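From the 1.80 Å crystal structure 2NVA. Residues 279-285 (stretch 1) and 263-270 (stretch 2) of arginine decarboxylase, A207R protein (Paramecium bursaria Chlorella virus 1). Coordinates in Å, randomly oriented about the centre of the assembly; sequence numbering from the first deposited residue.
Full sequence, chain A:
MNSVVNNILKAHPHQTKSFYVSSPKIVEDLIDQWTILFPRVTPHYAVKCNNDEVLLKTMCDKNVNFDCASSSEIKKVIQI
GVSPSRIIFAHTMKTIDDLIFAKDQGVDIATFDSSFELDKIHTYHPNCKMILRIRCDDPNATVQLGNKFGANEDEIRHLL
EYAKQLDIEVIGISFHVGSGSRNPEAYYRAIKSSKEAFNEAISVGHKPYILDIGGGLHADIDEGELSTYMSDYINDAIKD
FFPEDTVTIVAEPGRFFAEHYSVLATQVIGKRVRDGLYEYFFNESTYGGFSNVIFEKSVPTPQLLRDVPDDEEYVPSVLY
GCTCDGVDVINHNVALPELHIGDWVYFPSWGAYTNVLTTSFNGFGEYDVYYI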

ATOM      1  N   GLU A 279     -23.953   6.285  -3.379  1.00 12.50           N
ATOM      2  CA  GLU A 279     -22.595   5.770  -3.513  1.00 12.43           C
ATOM      3  C   GLU A 279     -21.760   6.691  -4.398  1.00 12.38           C
ATOM      4  O   GLU A 279     -22.179   7.037  -5.496  1.00 12.75           O
ATOM      5  CB  GLU A 279     -22.627   4.350  -4.091  1.00 12.19           C
ATOM      6  CG  GLU A 279     -23.448   3.350  -3.260  1.00 13.38           C
ATOM      7  CD  GLU A 279     -23.789   2.058  -3.998  1.00 15.15           C
ATOM      8  OE1 GLU A 279     -23.916   2.077  -5.237  1.00 15.43           O
ATOM      9  OE2 GLU A 279     -23.972   1.025  -3.320  1.00 15.50           O
ATOM     10  N   TYR A 280     -20.593   7.091  -3.901  1.00 12.35           N
ATOM     11  CA  TYR A 280     -19.730   8.025  -4.623  1.00 12.02           C
ATOM     12  C   TYR A 280     -18.352   7.443  -4.823  1.00 12.41           C
ATOM     13  O   TYR A 280     -17.843   6.727  -3.957  1.00 12.38           O
ATOM     14  CB  TYR A 280     -19.593   9.335  -3.854  1.00 11.98           C
ATOM     15  CG  TYR A 280     -20.919   9.969  -3.527  1.00 12.38           C
ATOM     16  CD1 TYR A 280     -21.667  10.624  -4.513  1.00 11.37           C
ATOM     17  CD2 TYR A 280     -21.429   9.916  -2.230  1.00 12.35           C
ATOM     18  CE1 TYR A 280     -22.896  11.213  -4.205  1.00 12.38           C
ATOM     19  CE2 TYR A 280     -22.662  10.490  -1.912  1.00 12.48           C
ATOM     20  CZ  TYR A 280     -23.385  11.146  -2.907  1.00 12.08           C
ATOM     21  OH  TYR A 280     -24.590  11.727  -2.582  1.00 12.68           O
ATOM     22  N   PHE A 281     -17.748   7.772  -5.962  1.00 12.07           N
ATOM     23  CA  PHE A 281     -16.386   7.365  -6.247  1.00 12.32           C
ATOM     24  C   PHE A 281     -15.546   8.617  -6.374  1.00 12.03           C
ATOM     25  O   PHE A 281     -15.959   9.571  -7.024  1.00 12.41           O
ATOM     26  CB  PHE A 281     -16.336   6.548  -7.538  1.00 12.35           C
ATOM     27  CG  PHE A 281     -16.906   5.183  -7.379  1.00 11.91           C
ATOM     28  CD1 PHE A 281     -16.073   4.078  -7.306  1.00 13.21           C
ATOM     29  CD2 PHE A 281     -18.276   5.008  -7.234  1.00 13.03           C
ATOM     30  CE1 PHE A 281     -16.618   2.785  -7.140  1.00 13.76           C
ATOM     31  CE2 PHE A 281     -18.830   3.727  -7.053  1.00 13.28           C
ATOM     32  CZ  PHE A 281     -17.997   2.626  -7.003  1.00 13.31           C
ATOM     33  N   PHE A 282     -14.387   8.601  -5.719  1.00 12.57           N
ATOM     34  CA  PHE A 282     -13.475   9.759  -5.659  1.00 12.67           C
ATOM     35  C   PHE A 282     -12.204   9.523  -6.447  1.00 13.18           C
ATOM     36  O   PHE A 282     -11.845   8.374  -6.693  1.00 13.18           O
ATOM     37  CB  PHE A 282     -13.115  10.063  -4.206  1.00 12.96           C
ATOM     38  CG  PHE A 282     -14.290  10.568  -3.407  1.00 13.06           C
ATOM     39  CD1 PHE A 282     -14.520  11.951  -3.270  1.00 13.29           C
ATOM     40  CD2 PHE A 282     -15.199   9.667  -2.832  1.00 12.18           C
ATOM     41  CE1 PHE A 282     -15.615  12.420  -2.550  1.00 12.39           C
ATOM     42  CE2 PHE A 282     -16.306  10.127  -2.123  1.00 13.61           C
ATOM     43  CZ  PHE A 282     -16.510  11.511  -1.976  1.00 13.01           C
ATOM     44  N   ASN A 283     -11.514  10.603  -6.825  1.00 12.99           N
ATOM     45  CA  ASN A 283     -10.217  10.447  -7.497  1.00 13.20           C
ATOM     46  C   ASN A 283      -9.069  10.225  -6.498  1.00 13.30           C
ATOM     47  O   ASN A 283      -7.931  10.679  -6.700  1.00 14.31           O
ATOM     48  CB  ASN A 283      -9.934  11.593  -8.488  1.00 13.14           C
ATOM     49  CG  ASN A 283      -9.856  12.969  -7.816  1.00 13.42           C
ATOM     50  OD1 ASN A 283     -10.141  13.130  -6.624  1.00 14.51           O
ATOM     51  ND2 ASN A 283      -9.439  13.965  -8.588  1.00 13.89           N
ATOM     52  N   GLU A 284      -9.401   9.537  -5.414  1.00 13.26           N
ATOM     53  CA  GLU A 284      -8.459   9.088  -4.386  1.00 12.91           C
ATOM     54  C   GLU A 284      -8.805   7.656  -4.001  1.00 12.82           C
ATOM     55  O   GLU A 284      -9.830   7.118  -4.446  1.00 13.36           O
ATOM     56  CB  GLU A 284      -8.549   9.985  -3.160  1.00 12.65           C
ATOM     57  CG  GLU A 284      -7.468  11.047  -3.102  1.00 12.95           C
ATOM     58  CD  GLU A 284      -6.052  10.480  -2.977  1.00 13.45           C
ATOM     59  OE1 GLU A 284      -5.108  11.215  -3.313  1.00 14.16           O
ATOM     60  OE2 GLU A 284      -5.883   9.307  -2.564  1.00 13.49           O
ATOM     61  N   SER A 285      -7.957   7.027  -3.195  1.00 12.84           N
ATOM     62  CA  SER A 285      -8.197   5.633  -2.819  1.00 12.50           C
ATOM     63  C   SER A 285      -7.389   5.214  -1.595  1.00 12.36           C
ATOM     64  O   SER A 285      -6.478   5.935  -1.174  1.00 12.60           O
ATOM     65  CB  SER A 285      -7.913   4.693  -4.005  1.00 13.22           C
ATOM     66  OG  SER A 285      -6.530   4.361  -4.087  1.00 13.48           O
TER
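Stretch 2 (263-270) VLATQVIG

Stretch 2 is extended from Val263 to Gly270 and pairs in antiparallel fashion with the strand Glu279–Phe282, although the two axes, 4.6 Å apart at closest approach, cross at 118°, well short of 180°. At the start of stretch 1, Tyr280 passes its CA 3.5 Å from Gly270 O, a CA-H...O contact, while Tyr280 CD1 lies 4.0 Å from Val268 CG1. Phe281 fixes the register: Phe281 N donates to Gly270 O (2.9 Å, 169°), and Phe281 CA is 4.8 Å from Gly270 CA. Phe281 O accepts twice, from Ile269 N at 2.8 Å and Gly270 N at 3.2 Å. Two successive amides converging on one carbonyl fit a beta bulge, and the register indeed shifts by one before the next pair, Phe282 with Val268 (CA to CA 4.7 Å). Ile269, with phi/psi of -110/-16, departs from regular strand geometry here. The side chains of Phe282 and Val268 share a face of the sheet, with Phe282 CE1 3.7 Å from Val268 CG2. Beyond the strand, Asn283 continues the pairing: its N donates to Gln267 O (3.2 Å), and its OD1 accepts from Gln267 N (2.9 Å, 173°) and from Thr266 OG1 (2.6 Å). Glu284 follows, its CB 3.6 Å from Thr266 OG1 and its CD 4.0 Å from Leu264 CD2; Ser285 makes no contact.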

ATOM      1  N   VAL A 263      -4.431  19.090   4.594  1.00 12.72           N
ATOM      2  CA  VAL A 263      -5.754  18.524   4.299  1.00 12.36           C
ATOM      3  C   VAL A 263      -5.645  17.895   2.915  1.00 12.50           C
ATOM      4  O   VAL A 263      -4.767  18.270   2.145  1.00 13.18           O
ATOM      5  CB  VAL A 263      -6.900  19.581   4.354  1.00 12.95           C
ATOM      6  CG1 VAL A 263      -6.960  20.249   5.752  1.00 11.77           C
ATOM      7  CG2 VAL A 263      -6.744  20.645   3.258  1.00 13.85           C
ATOM      8  N   LEU A 264      -6.512  16.938   2.599  1.00 12.04           N
ATOM      9  CA  LEU A 264      -6.494  16.308   1.272  1.00 12.01           C
ATOM     10  C   LEU A 264      -7.821  16.562   0.566  1.00 11.68           C
ATOM     11  O   LEU A 264      -8.851  16.125   1.030  1.00 12.10           O
ATOM     12  CB  LEU A 264      -6.217  14.806   1.377  1.00 12.27           C
ATOM     13  CG  LEU A 264      -6.190  13.997   0.068  1.00 12.08           C
ATOM     14  CD1 LEU A 264      -5.280  14.607  -1.001  1.00 12.29           C
ATOM     15  CD2 LEU A 264      -5.764  12.549   0.379  1.00 13.39           C
ATOM     16  N   ALA A 265      -7.761  17.281  -0.550  1.00 12.13           N
ATOM     17  CA  ALA A 265      -8.945  17.606  -1.352  1.00 11.51           C
ATOM     18  C   ALA A 265      -9.098  16.593  -2.485  1.00 11.60           C
ATOM     19  O   ALA A 265      -8.122  16.250  -3.150  1.00 11.38           O
ATOM     20  CB  ALA A 265      -8.831  19.009  -1.919  1.00 11.65           C
ATOM     21  N   THR A 266     -10.321  16.107  -2.661  1.00 11.54           N
ATOM     22  CA  THR A 266     -10.610  15.088  -3.660  1.00 12.31           C
ATOM     23  C   THR A 266     -11.993  15.337  -4.266  1.00 12.03           C
ATOM     24  O   THR A 266     -12.881  15.902  -3.611  1.00 11.79           O
ATOM     25  CB  THR A 266     -10.474  13.648  -3.085  1.00 12.34           C
ATOM     26  OG1 THR A 266     -10.735  12.679  -4.103  1.00 13.80           O
ATOM     27  CG2 THR A 266     -11.418  13.398  -1.907  1.00 12.44           C
ATOM     28  N   GLN A 267     -12.159  14.899  -5.512  1.00 12.28           N
ATOM     29  CA  GLN A 267     -13.370  15.205  -6.270  1.00 12.29           C
ATOM     30  C   GLN A 267     -14.245  13.966  -6.467  1.00 12.38           C
ATOM     31  O   GLN A 267     -13.728  12.864  -6.652  1.00 12.03           O
ATOM     32  CB  GLN A 267     -12.988  15.781  -7.647  1.00 12.27           C
ATOM     33  CG  GLN A 267     -14.141  16.437  -8.391  1.00 13.21           C
ATOM     34  CD  GLN A 267     -13.755  16.862  -9.804  1.00 13.72           C
ATOM     35  OE1 GLN A 267     -13.130  16.107 -10.536  1.00 14.32           O
ATOM     36  NE2 GLN A 267     -14.138  18.076 -10.189  1.00 15.93           N
ATOM     37  N   VAL A 268     -15.565  14.169  -6.429  1.00 11.68           N
ATOM     38  CA  VAL A 268     -16.526  13.143  -6.806  1.00 11.99           C
ATOM     39  C   VAL A 268     -16.458  12.954  -8.324  1.00 12.09           C
ATOM     40  O   VAL A 268     -16.739  13.880  -9.085  1.00 11.96           O
ATOM     41  CB  VAL A 268     -17.973  13.527  -6.420  1.00 11.90           C
ATOM     42  CG1 VAL A 268     -18.950  12.424  -6.835  1.00 12.35           C
ATOM     43  CG2 VAL A 268     -18.068  13.817  -4.916  1.00 11.73           C
ATOM     44  N   ILE A 269     -16.054  11.761  -8.737  1.00 12.26           N
ATOM     45  CA  ILE A 269     -15.906  11.453 -10.151  1.00 12.04           C
ATOM     46  C   ILE A 269     -16.945  10.477 -10.683  1.00 12.41           C
ATOM     47  O   ILE A 269     -17.103  10.360 -11.895  1.00 12.43           O
ATOM     48  CB  ILE A 269     -14.445  11.007 -10.513  1.00 12.10           C
ATOM     49  CG1 ILE A 269     -14.053   9.690  -9.841  1.00 13.10           C
ATOM     50  CG2 ILE A 269     -13.441  12.117 -10.186  1.00 12.55           C
ATOM     51  CD1 ILE A 269     -14.469   8.451 -10.646  1.00 12.94           C
ATOM     52  N   GLY A 270     -17.636   9.779  -9.780  1.00 12.29           N
ATOM     53  CA  GLY A 270     -18.685   8.834 -10.157  1.00 12.47           C
ATOM     54  C   GLY A 270     -19.734   8.749  -9.059  1.00 12.32           C
ATOM     55  O   GLY A 270     -19.471   9.089  -7.902  1.00 12.59           O
TER